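Local coordinates for actin depolymerization factor 2 (Plasmodium berghei, PDB 2XFA), which probably binds actin and promotes the turnover of its filaments, as an actin-depolymerizing factor of the ADF/cofilin family in the malaria parasite, at residues 63-69 and 133-138; 30-36 and 73-78. All blocks are in the same frame, centred on the assembly; numbering follows the deposited sequence.

Contact 1 (63-69 and 133-138); sequences IKNNLKN and DINEFE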
loop_
_atom_site.group_PDB
_atom_site.type_symbol
_atom_site.label_atom_id
_atom_site.label_comp_id
_atom_site.label_asym_id
_atom_site.label_seq_id
_atom_site.Cartn_x
_atom_site.Cartn_y
_atom_site.Cartn_z
ATOM N N ILE A 63 1.839 8.625 -3.940
ATOM C CA ILE A 63 2.225 7.227 -3.832
ATOM C C ILE A 63 2.925 6.784 -5.094
ATOM O O ILE A 63 3.949 6.132 -5.032
ATOM C CB ILE A 63 1.022 6.303 -3.607
ATOM C CG1 ILE A 63 0.365 6.612 -2.268
ATOM C CG2 ILE A 63 1.464 4.862 -3.630
ATOM C CD1 ILE A 63 -0.916 5.807 -2.042
ATOM N N LYS A 64 2.358 7.157 -6.234
ATOM C CA LYS A 64 2.885 6.732 -7.521
ATOM C C LYS A 64 4.330 7.198 -7.705
ATOM O O LYS A 64 5.170 6.467 -8.216
ATOM C CB LYS A 64 2.010 7.256 -8.647
ATOM C CG LYS A 64 2.512 6.882 -10.040
ATOM C CD LYS A 64 2.709 8.117 -10.898
ATOM C CE LYS A 64 3.427 7.776 -12.201
ATOM N NZ LYS A 64 3.618 8.978 -13.073
ATOM N N ASN A 65 4.627 8.404 -7.255
ATOM C CA ASN A 65 5.969 8.938 -7.441
ATOM C C ASN A 65 7.000 8.173 -6.621
ATOM O O ASN A 65 8.186 8.301 -6.867
ATOM C CB ASN A 65 6.006 10.430 -7.122
ATOM C CG ASN A 65 5.318 11.254 -8.177
ATOM O OD1 ASN A 65 5.318 10.887 -9.352
ATOM N ND2 ASN A 65 4.717 12.372 -7.769
ATOM N N ASN A 66 6.539 7.357 -5.669
ATOM C CA ASN A 66 7.432 6.492 -4.877
ATOM C C ASN A 66 7.582 5.073 -5.413
ATOM O O ASN A 66 8.284 4.259 -4.817
ATOM C CB ASN A 66 6.953 6.368 -3.423
ATOM C CG ASN A 66 7.072 7.664 -2.643
ATOM O OD1 ASN A 66 6.068 8.320 -2.346
ATOM N ND2 ASN A 66 8.302 8.037 -2.298
ATOM N N LEU A 67 6.914 4.766 -6.517
ATOM C CA LEU A 67 6.927 3.415 -7.065
ATOM C C LEU A 67 7.735 3.346 -8.347
ATOM O O LEU A 67 7.981 4.367 -8.977
ATOM C CB LEU A 67 5.485 2.958 -7.340
ATOM C CG LEU A 67 4.611 2.990 -6.075
ATOM C CD1 LEU A 67 3.162 2.626 -6.406
ATOM C CD2 LEU A 67 5.188 2.053 -5.001
ATOM N N LYS A 68 8.126 2.142 -8.756
ATOM C CA LYS A 68 8.847 1.976 -10.028
ATOM C C LYS A 68 8.281 0.801 -10.798
ATOM O O LYS A 68 7.661 -0.077 -10.227
ATOM C CB LYS A 68 10.332 1.714 -9.770
ATOM C CG LYS A 68 11.012 2.747 -8.881
ATOM C CD LYS A 68 12.536 2.553 -8.884
ATOM C CE LYS A 68 13.263 3.736 -8.246
ATOM N NZ LYS A 68 14.748 3.555 -8.264
ATOM N N ASN A 69 8.553 0.754 -12.086
ATOM C CA ASN A 69 8.074 -0.334 -12.914
ATOM C C ASN A 69 8.800 -1.643 -12.633
ATOM O O ASN A 69 8.460 -2.670 -13.182
ATOM C CB ASN A 69 8.326 0.027 -14.355
ATOM C CG ASN A 69 7.090 0.011 -15.169
ATOM O OD1 ASN A 69 5.977 -0.202 -14.644
ATOM N ND2 ASN A 69 7.251 0.253 -16.465
ATOM N N ASP A 133 1.256 -1.279 -15.911
ATOM C CA ASP A 133 2.478 -0.483 -16.064
ATOM C C ASP A 133 2.380 0.740 -15.158
ATOM O O ASP A 133 1.278 1.267 -14.919
ATOM C CB ASP A 133 2.680 -0.029 -17.525
ATOM C CG ASP A 133 4.063 0.608 -17.743
ATOM O OD1 ASP A 133 4.190 1.843 -17.599
ATOM O OD2 ASP A 133 5.025 -0.138 -18.011
ATOM N N ILE A 134 3.528 1.221 -14.681
ATOM C CA ILE A 134 3.559 2.404 -13.840
ATOM C C ILE A 134 2.770 3.580 -14.458
ATOM O O ILE A 134 2.207 4.373 -13.714
ATOM C CB ILE A 134 4.984 2.887 -13.547
ATOM C CG1 ILE A 134 4.940 4.025 -12.533
ATOM C CG2 ILE A 134 5.661 3.422 -14.823
ATOM C CD1 ILE A 134 4.458 3.605 -11.186
ATOM N N ASN A 135 2.772 3.703 -15.795
ATOM C CA ASN A 135 1.995 4.733 -16.504
ATOM C C ASN A 135 0.477 4.711 -16.276
ATOM O O ASN A 135 -0.204 5.721 -16.494
ATOM C CB ASN A 135 2.224 4.642 -18.016
ATOM C CG ASN A 135 3.595 5.113 -18.409
ATOM O OD1 ASN A 135 4.281 5.786 -17.631
ATOM N ND2 ASN A 135 4.014 4.756 -19.612
ATOM N N GLU A 136 -0.066 3.561 -15.882
ATOM C CA GLU A 136 -1.512 3.475 -15.660
ATOM C C GLU A 136 -1.857 3.296 -14.185
ATOM O O GLU A 136 -3.023 3.296 -13.829
ATOM C CB GLU A 136 -2.148 2.357 -16.486
ATOM C CG GLU A 136 -2.081 2.573 -17.977
ATOM C CD GLU A 136 -1.180 1.567 -18.655
ATOM O OE1 GLU A 136 -0.277 1.996 -19.406
ATOM O OE2 GLU A 136 -1.364 0.350 -18.423
ATOM N N PHE A 137 -0.837 3.174 -13.337
ATOM C CA PHE A 137 -1.067 3.020 -11.905
ATOM C C PHE A 137 -2.189 3.970 -11.435
ATOM O O PHE A 137 -3.199 3.551 -10.901
ATOM C CB PHE A 137 0.220 3.271 -11.109
ATOM C CG PHE A 137 0.045 3.130 -9.605
ATOM C CD1 PHE A 137 -0.170 4.238 -8.803
ATOM C CD2 PHE A 137 0.069 1.881 -9.006
ATOM C CE1 PHE A 137 -0.348 4.113 -7.418
ATOM C CE2 PHE A 137 -0.112 1.742 -7.622
ATOM C CZ PHE A 137 -0.313 2.870 -6.832
ATOM N N GLU A 138 -1.994 5.252 -11.679
ATOM C CA GLU A 138 -2.832 6.310 -11.135
ATOM C C GLU A 138 -4.265 6.190 -11.620
ATOM O O GLU A 138 -5.193 6.330 -10.837
ATOM C CB GLU A 138 -2.240 7.664 -11.541
ATOM C CG GLU A 138 -2.713 8.872 -10.763
ATOM C CD GLU A 138 -2.003 10.161 -11.220
ATOM O OE1 GLU A 138 -0.873 10.424 -10.748
ATOM O OE2 GLU A 138 -2.571 10.904 -12.058
HETATM O O HOH W 1 4.467 7.472 -15.251
#
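In this ADF-homology fold, the end of helix 56-65 and the loop after it pack against the start of the C-terminal helix 137-146 and the residues just before it, on one face of the central sheet. I63 sets CG2 4.2 Å from F137 CZ. K64 lies along the outside: its CB is 3.7 Å from F137 CD1, its CG 4.0 Å from I134 CD1, and NZ reaches N135 OD1 through one water. L67 is buried, CB 4.0 Å from I134 CD1, with CD1 over one face of the F137 ring, 3.8 Å from the centroid, a CH-pi contact; W97 of strand 89-97 meets F137 edge-to-face. At N69 the contact turns polar. The carboxamide pairs with two successive residues of the other segment: N69 ND2 donates to D133 OD2 at 2.7 Å, and N69 OD1 accepts from I134 N at 2.8 Å. The other carboxylate oxygen of D133 closes an Asx turn, D133 OD1 accepting a hydrogen bond from N135 N at 3.0 Å.

Contact 2 (30-36 and 73-78); sequences KYIIYKI and RYIIAD
Residues 31-36 and 73-78 are neighbouring extended strands running antiparallel, their axes 4.7 Å apart and their directions at 173°. R73 lies beside K35: K35 CB sits over one face of its guanidinium, 3.7 Å from NE, while R73 CG meets I33 CG2 at 3.8 Å; R73 NE forms a salt bridge with D45 of strand 41-48, beyond 31-37. Y74 and Y34 form a hydrogen-bonded pair, Y34 N to Y74 O 2.8 Å and Y74 N to Y34 O 3.2 Å. Both are m at chi1, their CB atoms 4.1 Å apart; Y74 OH bonds to Y110 O and Y34 OH to C16 O. I75 faces I33 in a non-hydrogen-bonded pair, CG1 to CG1 3.9 Å. This is the middle of the mixed sheet of the ADF-homology fold, where strand 31-37 lies between 41-48 and 73-81, with side chains alternating between two helix-packed faces. I76 pairs with I32 through I32 N to I76 O at 2.8 Å and I76 N to I32 O at 2.9 Å; its m,t side chain brings CD1 to 3.4 Å from Y34 CE2, at the ring edge. A77 and Y31 form the next non-hydrogen-bonded pair, with CA atoms only 4.2 Å apart and CB to CB 4.1 Å. With chi1 p, the end of the Y31 side chain leads away from 73-78, its OH hydrogen-bonded to N66. D78 N then donates to K30 O at 3.0 Å.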
loop_
_atom_site.group_PDB
_atom_site.type_symbol
_atom_site.label_atom_id
_atom_site.label_comp_id
_atom_site.label_asym_id
_atom_site.label_seq_id
_atom_site.Cartn_x
_atom_site.Cartn_y
_atom_site.Cartn_z
ATOM N N LYS A 30 -0.195 9.372 6.525
ATOM C CA LYS A 30 -1.208 9.287 5.484
ATOM C C LYS A 30 -1.068 8.014 4.643
ATOM O O LYS A 30 -2.058 7.471 4.172
ATOM C CB LYS A 30 -1.165 10.515 4.581
ATOM C CG LYS A 30 -2.522 10.917 4.044
ATOM C CD LYS A 30 -3.411 11.401 5.168
ATOM C CE LYS A 30 -4.838 11.613 4.699
ATOM N NZ LYS A 30 -5.739 11.970 5.833
ATOM N N TYR A 31 0.169 7.577 4.406
ATOM C CA TYR A 31 0.403 6.316 3.745
ATOM C C TYR A 31 1.737 5.760 4.159
ATOM O O TYR A 31 2.593 6.475 4.643
ATOM C CB TYR A 31 0.286 6.379 2.207
ATOM C CG TYR A 31 1.347 7.165 1.476
ATOM C CD1 TYR A 31 2.559 6.591 1.139
ATOM C CD2 TYR A 31 1.124 8.471 1.098
ATOM C CE1 TYR A 31 3.520 7.302 0.466
ATOM C CE2 TYR A 31 2.083 9.192 0.420
ATOM C CZ TYR A 31 3.278 8.601 0.110
ATOM O OH TYR A 31 4.233 9.314 -0.560
ATOM N N ILE A 32 1.882 4.458 4.007
ATOM C CA ILE A 32 3.125 3.800 4.354
ATOM C C ILE A 32 3.397 2.926 3.167
ATOM O O ILE A 32 2.465 2.343 2.630
ATOM C CB ILE A 32 2.983 2.891 5.557
ATOM C CG1 ILE A 32 2.451 3.671 6.757
ATOM C CG2 ILE A 32 4.323 2.250 5.884
ATOM C CD1 ILE A 32 1.775 2.773 7.806
ATOM N N ILE A 33 4.658 2.875 2.734
ATOM C CA ILE A 33 5.076 1.921 1.727
ATOM C C ILE A 33 6.070 0.975 2.407
ATOM O O ILE A 33 6.949 1.425 3.119
ATOM C CB ILE A 33 5.709 2.636 0.501
ATOM C CG1 ILE A 33 4.643 3.478 -0.202
ATOM C CG2 ILE A 33 6.240 1.629 -0.494
ATOM C CD1 ILE A 33 5.165 4.350 -1.262
ATOM N N TYR A 34 5.888 -0.329 2.220
ATOM C CA TYR A 34 6.730 -1.345 2.841
ATOM C C TYR A 34 7.478 -2.073 1.760
ATOM O O TYR A 34 6.988 -2.169 0.637
ATOM C CB TYR A 34 5.865 -2.417 3.526
ATOM C CG TYR A 34 5.019 -1.932 4.650
ATOM C CD1 TYR A 34 5.536 -1.828 5.929
ATOM C CD2 TYR A 34 3.691 -1.592 4.445
ATOM C CE1 TYR A 34 4.757 -1.399 6.976
ATOM C CE2 TYR A 34 2.909 -1.153 5.478
ATOM C CZ TYR A 34 3.450 -1.062 6.748
ATOM O OH TYR A 34 2.676 -0.630 7.792
ATOM N N LYS A 35 8.619 -2.666 2.105
ATOM C CA LYS A 35 9.327 -3.453 1.127
ATOM C C LYS A 35 9.986 -4.640 1.800
ATOM O O LYS A 35 10.103 -4.694 3.020
ATOM C CB LYS A 35 10.410 -2.603 0.462
ATOM C CG LYS A 35 11.521 -2.258 1.418
ATOM C CD LYS A 35 12.446 -1.169 0.871
ATOM C CE LYS A 35 13.898 -1.468 1.260
ATOM N NZ LYS A 35 14.583 -0.298 1.879
ATOM N N ILE A 36 10.407 -5.608 1.005
ATOM C CA ILE A 36 11.200 -6.699 1.563
ATOM C C ILE A 36 12.670 -6.343 1.436
ATOM O O ILE A 36 13.193 -6.177 0.337
ATOM C CB ILE A 36 10.885 -8.037 0.893
ATOM C CG1 ILE A 36 9.394 -8.345 1.080
ATOM C CG2 ILE A 36 11.762 -9.148 1.491
ATOM C CD1 ILE A 36 8.859 -9.472 0.222
ATOM N N ARG A 73 6.009 -3.433 -4.209
ATOM C CA ARG A 73 5.800 -2.792 -2.918
ATOM C C ARG A 73 4.444 -3.180 -2.292
ATOM O O ARG A 73 3.527 -3.551 -2.991
ATOM C CB ARG A 73 5.857 -1.270 -3.040
ATOM C CG ARG A 73 7.271 -0.699 -3.362
ATOM C CD ARG A 73 8.284 -1.131 -2.306
ATOM N NE ARG A 73 9.575 -0.447 -2.430
ATOM C CZ ARG A 73 10.656 -0.992 -2.974
ATOM N NH1 ARG A 73 10.598 -2.224 -3.460
ATOM N NH2 ARG A 73 11.800 -0.301 -3.041
ATOM N N TYR A 74 4.336 -3.070 -0.971
ATOM C CA TYR A 74 3.027 -3.063 -0.325
ATOM C C TYR A 74 2.769 -1.638 0.092
ATOM O O TYR A 74 3.647 -0.971 0.643
ATOM C CB TYR A 74 3.026 -3.925 0.939
ATOM C CG TYR A 74 3.503 -5.327 0.737
ATOM C CD1 TYR A 74 2.855 -6.170 -0.137
ATOM C CD2 TYR A 74 4.608 -5.801 1.419
ATOM C CE1 TYR A 74 3.275 -7.476 -0.310
ATOM C CE2 TYR A 74 5.040 -7.095 1.250
ATOM C CZ TYR A 74 4.358 -7.925 0.387
ATOM O OH TYR A 74 4.770 -9.216 0.214
ATOM N N ILE A 75 1.579 -1.154 -0.173
ATOM C CA ILE A 75 1.238 0.177 0.268
ATOM C C ILE A 75 -0.015 0.118 1.154
ATOM O O ILE A 75 -0.998 -0.537 0.807
ATOM C CB ILE A 75 0.966 1.096 -0.954
ATOM C CG1 ILE A 75 2.169 1.068 -1.921
ATOM C CG2 ILE A 75 0.656 2.510 -0.517
ATOM C CD1 ILE A 75 1.848 0.344 -3.213
ATOM N N ILE A 76 0.050 0.777 2.302
ATOM C CA ILE A 76 -1.135 1.050 3.080
ATOM C C ILE A 76 -1.432 2.554 3.002
ATOM O O ILE A 76 -0.559 3.369 3.289
ATOM C CB ILE A 76 -0.965 0.589 4.545
ATOM C CG1 ILE A 76 -0.733 -0.924 4.587
ATOM C CG2 ILE A 76 -2.215 0.933 5.363
ATOM C CD1 ILE A 76 -0.417 -1.450 5.959
ATOM N N ALA A 77 -2.664 2.902 2.631
ATOM C CA ALA A 77 -3.074 4.284 2.454
ATOM C C ALA A 77 -4.413 4.559 3.126
ATOM O O ALA A 77 -5.358 3.803 2.961
ATOM C CB ALA A 77 -3.197 4.596 0.993
ATOM N N ASP A 78 -4.492 5.667 3.851
ATOM C CA ASP A 78 -5.756 6.148 4.418
ATOM C C ASP A 78 -6.429 7.063 3.397
ATOM O O ASP A 78 -6.110 8.245 3.313
ATOM C CB ASP A 78 -5.469 6.911 5.701
ATOM C CG ASP A 78 -6.617 6.854 6.691
ATOM O OD1 ASP A 78 -7.631 6.169 6.417
ATOM O OD2 ASP A 78 -6.492 7.498 7.756
#

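In the fold
The two contacts have centres 13 Å apart and are layered: contact 2 lies in the sheet, about 4 Å from the centre of the chain, and contact 1 packs on one face of it, at about 12 Å. Their segments alternate along the chain, and the short connection from helix 56-65 to strand 73-81 takes the chain from one contact to the other. They touch directly where I63 CG1 lies 3.9 Å from Y31 CG, N66 CB 3.5 Å from I33 CD1 and L67 CD2 3.8 Å from R73 CG. Thus the side chains of I63 and L67 touch F137 in contact 1 and also the strands of contact 2.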